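Local atomic coordinates of carboxylase (PDB entry 5H80), a protein that probably uses ATP and bicarbonate to carboxylate biotin, as the biotin carboxylase domain of a single-chain bacterial carboxylase. Residues 39-47 against 401-409. Residues are numbered along the deposited sequence; the frame is centred on the assembly and turned at random. Where two conformers were deposited one is given.
Sequences NRGEVAVRI and GVRVDTFVT
Phe-407 packs against Arg-40 and Gly-41 in a buried, water-bridged contact where the turn into helix 42-53 and the helix's first turn meet strand 402-406 and the residue after it. Gly-41, the N-cap residue, makes an off-centre CH-pi contact, its CA 4.2 Å from the Phe-407 ring centroid. Arg-40 curls back, bending about CG-CD (chi3 48°), so that its CZ sits above a ring face, 4.9 Å from the centroid, in a cation-pi contact; its guanidinium is tilted 69° from the ring plane and salt-bridges Asp-66. Val-45 lays both methyls near the Thr-406 carbonyl. One water donates to the backbone oxygens of Glu-42 and Thr-406, another to Glu-42 OE2 (2.8 Å) and Asp-405 OD2 (2.7 Å); Glu-42 OE1 is held by Tyr-111 OH and Lys-424. Arg-403 grips Asp-405 side-on, NE to OD1 at 2.7 Å and NH2 to OD2. Arg-403 NH2 comes within 3.3 Å of Arg-46 NE, a like-charge approach probably offset by Asp-405 and by Glu-329, which salt-bridges both arginines. Pro-400 of the second subunit packs on this cluster. The helix following strand 34-37 of the N-terminal parallel sheet thus meets the edge strand of the C-terminal antiparallel sheet, as in the ATP-grasp biotin carboxylase fold.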
ATOM      1  N   ASN A  39     -23.625   0.494   8.905  1.00 26.81           N
ATOM      2  CA  ASN A  39     -23.180   1.350   7.857  1.00 22.94           C
ATOM      3  C   ASN A  39     -23.095   0.519   6.537  1.00 21.56           C
ATOM      4  O   ASN A  39     -23.647  -0.588   6.491  1.00 26.52           O
ATOM      5  CB  ASN A  39     -21.802   2.042   8.160  1.00 22.33           C
ATOM      6  CG  ASN A  39     -21.740   3.457   7.607  1.00 20.43           C
ATOM      7  OD1 ASN A  39     -21.992   3.685   6.441  1.00 21.63           O
ATOM      8  ND2 ASN A  39     -21.475   4.438   8.428  1.00 27.30           N
ATOM      9  N   ARG A  40     -22.578   1.131   5.478  1.00 21.90           N
ATOM     10  CA  ARG A  40     -22.542   0.485   4.170  1.00 23.95           C
ATOM     11  C   ARG A  40     -21.434   1.011   3.305  1.00 23.81           C
ATOM     12  O   ARG A  40     -20.765   1.986   3.684  1.00 28.41           O
ATOM     13  CB  ARG A  40     -23.949   0.659   3.541  1.00 25.77           C
ATOM     14  CG  ARG A  40     -24.438   2.076   3.557  1.00 27.61           C
ATOM     15  CD  ARG A  40     -23.954   2.871   2.398  1.00 27.08           C
ATOM     16  NE  ARG A  40     -24.079   2.268   1.017  1.00 29.06           N
ATOM     17  CZ  ARG A  40     -23.445   2.733  -0.078  1.00 29.02           C
ATOM     18  NH1 ARG A  40     -23.571   2.165  -1.279  1.00 31.49           N
ATOM     19  NH2 ARG A  40     -22.669   3.827   0.000  1.00 27.11           N
ATOM     20  N   GLY A  41     -21.196   0.412   2.126  1.00 24.23           N
ATOM     21  CA  GLY A  41     -20.339   1.040   1.152  1.00 24.01           C
ATOM     22  C   GLY A  41     -18.882   0.887   1.587  1.00 18.01           C
ATOM     23  O   GLY A  41     -18.599  -0.043   2.396  1.00 18.10           O
ATOM     24  N   GLU A  42     -18.053   1.867   1.196  1.00 22.26           N
ATOM     25  CA  GLU A  42     -16.579   1.745   1.362  1.00 22.87           C
ATOM     26  C   GLU A  42     -16.178   1.630   2.866  1.00 19.71           C
ATOM     27  O   GLU A  42     -15.388   0.729   3.242  1.00 22.54           O
ATOM     28  CB  GLU A  42     -15.808   2.801   0.617  1.00 24.52           C
ATOM     29  CG  GLU A  42     -15.887   4.165   1.220  1.00 26.08           C
ATOM     30  CD  GLU A  42     -14.899   4.400   2.383  1.00 23.87           C
ATOM     31  OE1 GLU A  42     -15.024   5.453   2.969  1.00 28.28           O
ATOM     32  OE2 GLU A  42     -14.112   3.508   2.821  1.00 24.00           O
ATOM     33  N   VAL A  43     -16.862   2.332   3.764  1.00 20.62           N
ATOM     34  CA  VAL A  43     -16.592   2.201   5.190  1.00 20.88           C
ATOM     35  C   VAL A  43     -16.941   0.810   5.853  1.00 17.60           C
ATOM     36  O   VAL A  43     -16.157   0.385   6.766  1.00 20.26           O
ATOM     37  CB  VAL A  43     -17.080   3.412   6.031  1.00 23.72           C
ATOM     38  CG1 VAL A  43     -18.554   3.393   6.354  1.00 22.61           C
ATOM     39  CG2 VAL A  43     -16.213   3.554   7.287  1.00 21.37           C
ATOM     40  N   ALA A  44     -17.990   0.115   5.367  1.00 18.14           N
ATOM     41  CA  ALA A  44     -18.421  -1.053   5.935  1.00 18.15           C
ATOM     42  C   ALA A  44     -17.327  -2.030   5.471  1.00 21.54           C
ATOM     43  O   ALA A  44     -16.960  -2.887   6.251  1.00 20.24           O
ATOM     44  CB  ALA A  44     -19.673  -1.504   5.349  1.00 19.50           C
ATOM     45  N   VAL A  45     -16.915  -1.856   4.243  1.00 20.83           N
ATOM     46  CA  VAL A  45     -15.782  -2.763   3.737  1.00 21.43           C
ATOM     47  C   VAL A  45     -14.476  -2.578   4.591  1.00 19.57           C
ATOM     48  O   VAL A  45     -13.801  -3.590   5.070  1.00 17.97           O
ATOM     49  CB  VAL A  45     -15.562  -2.475   2.218  1.00 18.93           C
ATOM     50  CG1 VAL A  45     -14.316  -3.149   1.691  1.00 20.49           C
ATOM     51  CG2 VAL A  45     -16.659  -2.941   1.240  1.00 21.50           C
ATOM     52  N   ARG A  46     -14.069  -1.357   4.773  1.00 21.53           N
ATOM     53  CA  ARG A  46     -13.006  -0.971   5.620  1.00 18.13           C
ATOM     54  C   ARG A  46     -13.015  -1.630   7.024  1.00 18.04           C
ATOM     55  O   ARG A  46     -12.042  -2.244   7.585  1.00 19.71           O
ATOM     56  CB  ARG A  46     -12.969   0.557   5.706  1.00 17.66           C
ATOM     57  CG  ARG A  46     -11.812   1.062   6.618  1.00 19.46           C
ATOM     58  CD  ARG A  46     -10.362   0.849   6.089  1.00 18.86           C
ATOM     59  NE  ARG A  46      -9.265   1.135   7.015  1.00 21.03           N
ATOM     60  CZ  ARG A  46      -8.705   0.173   7.751  1.00 23.23           C
ATOM     61  NH1 ARG A  46      -9.233  -1.012   7.892  1.00 22.90           N
ATOM     62  NH2 ARG A  46      -7.655   0.414   8.466  1.00 20.27           N
ATOM     63  N   ILE A  47     -14.177  -1.458   7.723  1.00 19.09           N
ATOM     64  CA  ILE A  47     -14.424  -2.050   8.991  1.00 19.91           C
ATOM     65  C   ILE A  47     -14.316  -3.580   8.958  1.00 21.23           C
ATOM     66  O   ILE A  47     -13.711  -4.131   9.887  1.00 19.90           O
ATOM     67  CB  ILE A  47     -15.710  -1.514   9.716  1.00 18.95           C
ATOM     68  CG1 ILE A  47     -15.584  -0.032   9.901  1.00 22.98           C
ATOM     69  CG2 ILE A  47     -15.898  -2.204  11.009  1.00 20.24           C
ATOM     70  CD1 ILE A  47     -16.905   0.689  10.219  1.00 20.24           C
ATOM     71  N   GLY A 401       3.017   2.315  -3.724  1.00 23.02           N
ATOM     72  CA  GLY A 401       2.572   3.626  -3.323  1.00 24.68           C
ATOM     73  C   GLY A 401       1.149   3.968  -3.617  1.00 26.48           C
ATOM     74  O   GLY A 401       0.796   5.140  -3.532  1.00 27.19           O
ATOM     75  N   VAL A 402       0.299   3.005  -4.012  1.00 21.44           N
ATOM     76  CA  VAL A 402      -1.099   3.321  -4.268  1.00 21.39           C
ATOM     77  C   VAL A 402      -1.938   2.381  -3.390  1.00 23.65           C
ATOM     78  O   VAL A 402      -1.695   1.196  -3.338  1.00 24.18           O
ATOM     79  CB  VAL A 402      -1.400   3.013  -5.789  1.00 25.60           C
ATOM     80  CG1 VAL A 402      -2.895   2.854  -6.069  1.00 26.57           C
ATOM     81  CG2 VAL A 402      -0.696   4.006  -6.621  1.00 28.20           C
ATOM     82  N   ARG A 403      -3.039   2.882  -2.836  1.00 19.58           N
ATOM     83  CA  ARG A 403      -3.995   2.068  -2.099  1.00 22.76           C
ATOM     84  C   ARG A 403      -5.374   2.591  -2.521  1.00 22.53           C
ATOM     85  O   ARG A 403      -5.583   3.812  -2.551  1.00 21.03           O
ATOM     86  CB  ARG A 403      -3.848   2.324  -0.598  1.00 19.17           C
ATOM     87  CG  ARG A 403      -5.080   2.011   0.236  1.00 20.88           C
ATOM     88  CD  ARG A 403      -4.836   2.226   1.705  1.00 25.89           C
ATOM     89  NE  ARG A 403      -6.074   2.077   2.460  1.00 23.38           N
ATOM     90  CZ  ARG A 403      -6.120   2.241   3.813  1.00 22.81           C
ATOM     91  NH1 ARG A 403      -5.026   2.551   4.545  1.00 22.99           N
ATOM     92  NH2 ARG A 403      -7.296   2.082   4.477  1.00 23.14           N
ATOM     93  N   VAL A 404      -6.313   1.670  -2.739  0.50 21.50           N
ATOM     94  CA  VAL A 404      -7.690   2.037  -3.108  0.50 21.14           C
ATOM     95  C   VAL A 404      -8.712   1.363  -2.198  0.50 20.53           C
ATOM     96  O   VAL A 404      -8.761   0.152  -2.156  0.50 20.49           O
ATOM     97  CB  VAL A 404      -8.026   1.672  -4.569  0.50 19.37           C
ATOM     98  CG1 VAL A 404      -9.475   2.079  -4.904  0.50 16.92           C
ATOM     99  CG2 VAL A 404      -7.109   2.368  -5.570  0.50 19.97           C
ATOM    100  N   ASP A 405      -9.552   2.178  -1.541  1.00 22.32           N
ATOM    101  CA  ASP A 405     -10.601   1.707  -0.652  1.00 22.96           C
ATOM    102  C   ASP A 405     -11.954   1.966  -1.403  1.00 24.04           C
ATOM    103  O   ASP A 405     -12.344   3.139  -1.692  1.00 22.31           O
ATOM    104  CB  ASP A 405     -10.644   2.368   0.766  1.00 21.35           C
ATOM    105  CG  ASP A 405      -9.496   1.954   1.670  1.00 23.99           C
ATOM    106  OD1 ASP A 405      -8.419   1.524   1.141  1.00 21.47           O
ATOM    107  OD2 ASP A 405      -9.666   1.961   2.886  1.00 27.08           O
ATOM    108  N   THR A 406     -12.663   0.868  -1.669  1.00 21.85           N
ATOM    109  CA  THR A 406     -13.936   0.904  -2.421  1.00 23.91           C
ATOM    110  C   THR A 406     -14.859  -0.254  -1.877  1.00 21.67           C
ATOM    111  O   THR A 406     -14.492  -1.090  -1.092  1.00 23.23           O
ATOM    112  CB  THR A 406     -13.678   0.848  -3.947  1.00 22.77           C
ATOM    113  OG1 THR A 406     -14.866   1.073  -4.782  1.00 25.42           O
ATOM    114  CG2 THR A 406     -13.012  -0.463  -4.335  1.00 24.25           C
ATOM    115  N   PHE A 407     -16.075  -0.208  -2.441  1.00 23.99           N
ATOM    116  CA  PHE A 407     -17.147  -1.157  -2.335  1.00 21.13           C
ATOM    117  C   PHE A 407     -17.681  -1.657  -3.720  1.00 23.32           C
ATOM    118  O   PHE A 407     -18.480  -2.588  -3.789  1.00 27.57           O
ATOM    119  CB  PHE A 407     -18.288  -0.540  -1.504  1.00 24.23           C
ATOM    120  CG  PHE A 407     -18.981   0.470  -2.246  1.00 22.43           C
ATOM    121  CD1 PHE A 407     -20.286   0.206  -2.818  1.00 26.91           C
ATOM    122  CD2 PHE A 407     -18.472   1.729  -2.391  1.00 25.61           C
ATOM    123  CE1 PHE A 407     -20.922   1.198  -3.554  1.00 29.51           C
ATOM    124  CE2 PHE A 407     -19.137   2.705  -3.061  1.00 26.74           C
ATOM    125  CZ  PHE A 407     -20.338   2.463  -3.676  1.00 25.77           C
ATOM    126  N   VAL A 408     -17.182  -1.064  -4.780  1.00 22.90           N
ATOM    127  CA  VAL A 408     -17.688  -1.129  -6.218  1.00 24.04           C
ATOM    128  C   VAL A 408     -17.046  -2.367  -6.852  1.00 29.71           C
ATOM    129  O   VAL A 408     -15.850  -2.667  -6.684  1.00 31.42           O
ATOM    130  CB  VAL A 408     -17.520   0.165  -7.021  1.00 26.88           C
ATOM    131  CG1 VAL A 408     -18.056  -0.008  -8.440  1.00 28.52           C
ATOM    132  CG2 VAL A 408     -18.247   1.318  -6.334  1.00 27.01           C
ATOM    133  N   THR A 409     -17.873  -3.210  -7.486  1.00 32.11           N
ATOM    134  CA  THR A 409     -17.314  -4.194  -8.429  1.00 36.26           C
ATOM    135  C   THR A 409     -18.100  -4.117  -9.739  1.00 35.31           C
ATOM    136  O   THR A 409     -19.147  -3.420  -9.834  1.00 27.60           O
ATOM    137  CB  THR A 409     -17.341  -5.638  -7.935  1.00 35.30           C
ATOM    138  OG1 THR A 409     -18.684  -5.979  -7.566  1.00 47.35           O
ATOM    139  CG2 THR A 409     -16.395  -5.848  -6.743  1.00 43.85           C
TER
HETATM  140  O   HOH W   1     -11.627   3.447   4.008  1.00 20.23           O
HETATM  141  O   HOH W   2     -13.254   0.159   1.439  1.00 22.73           O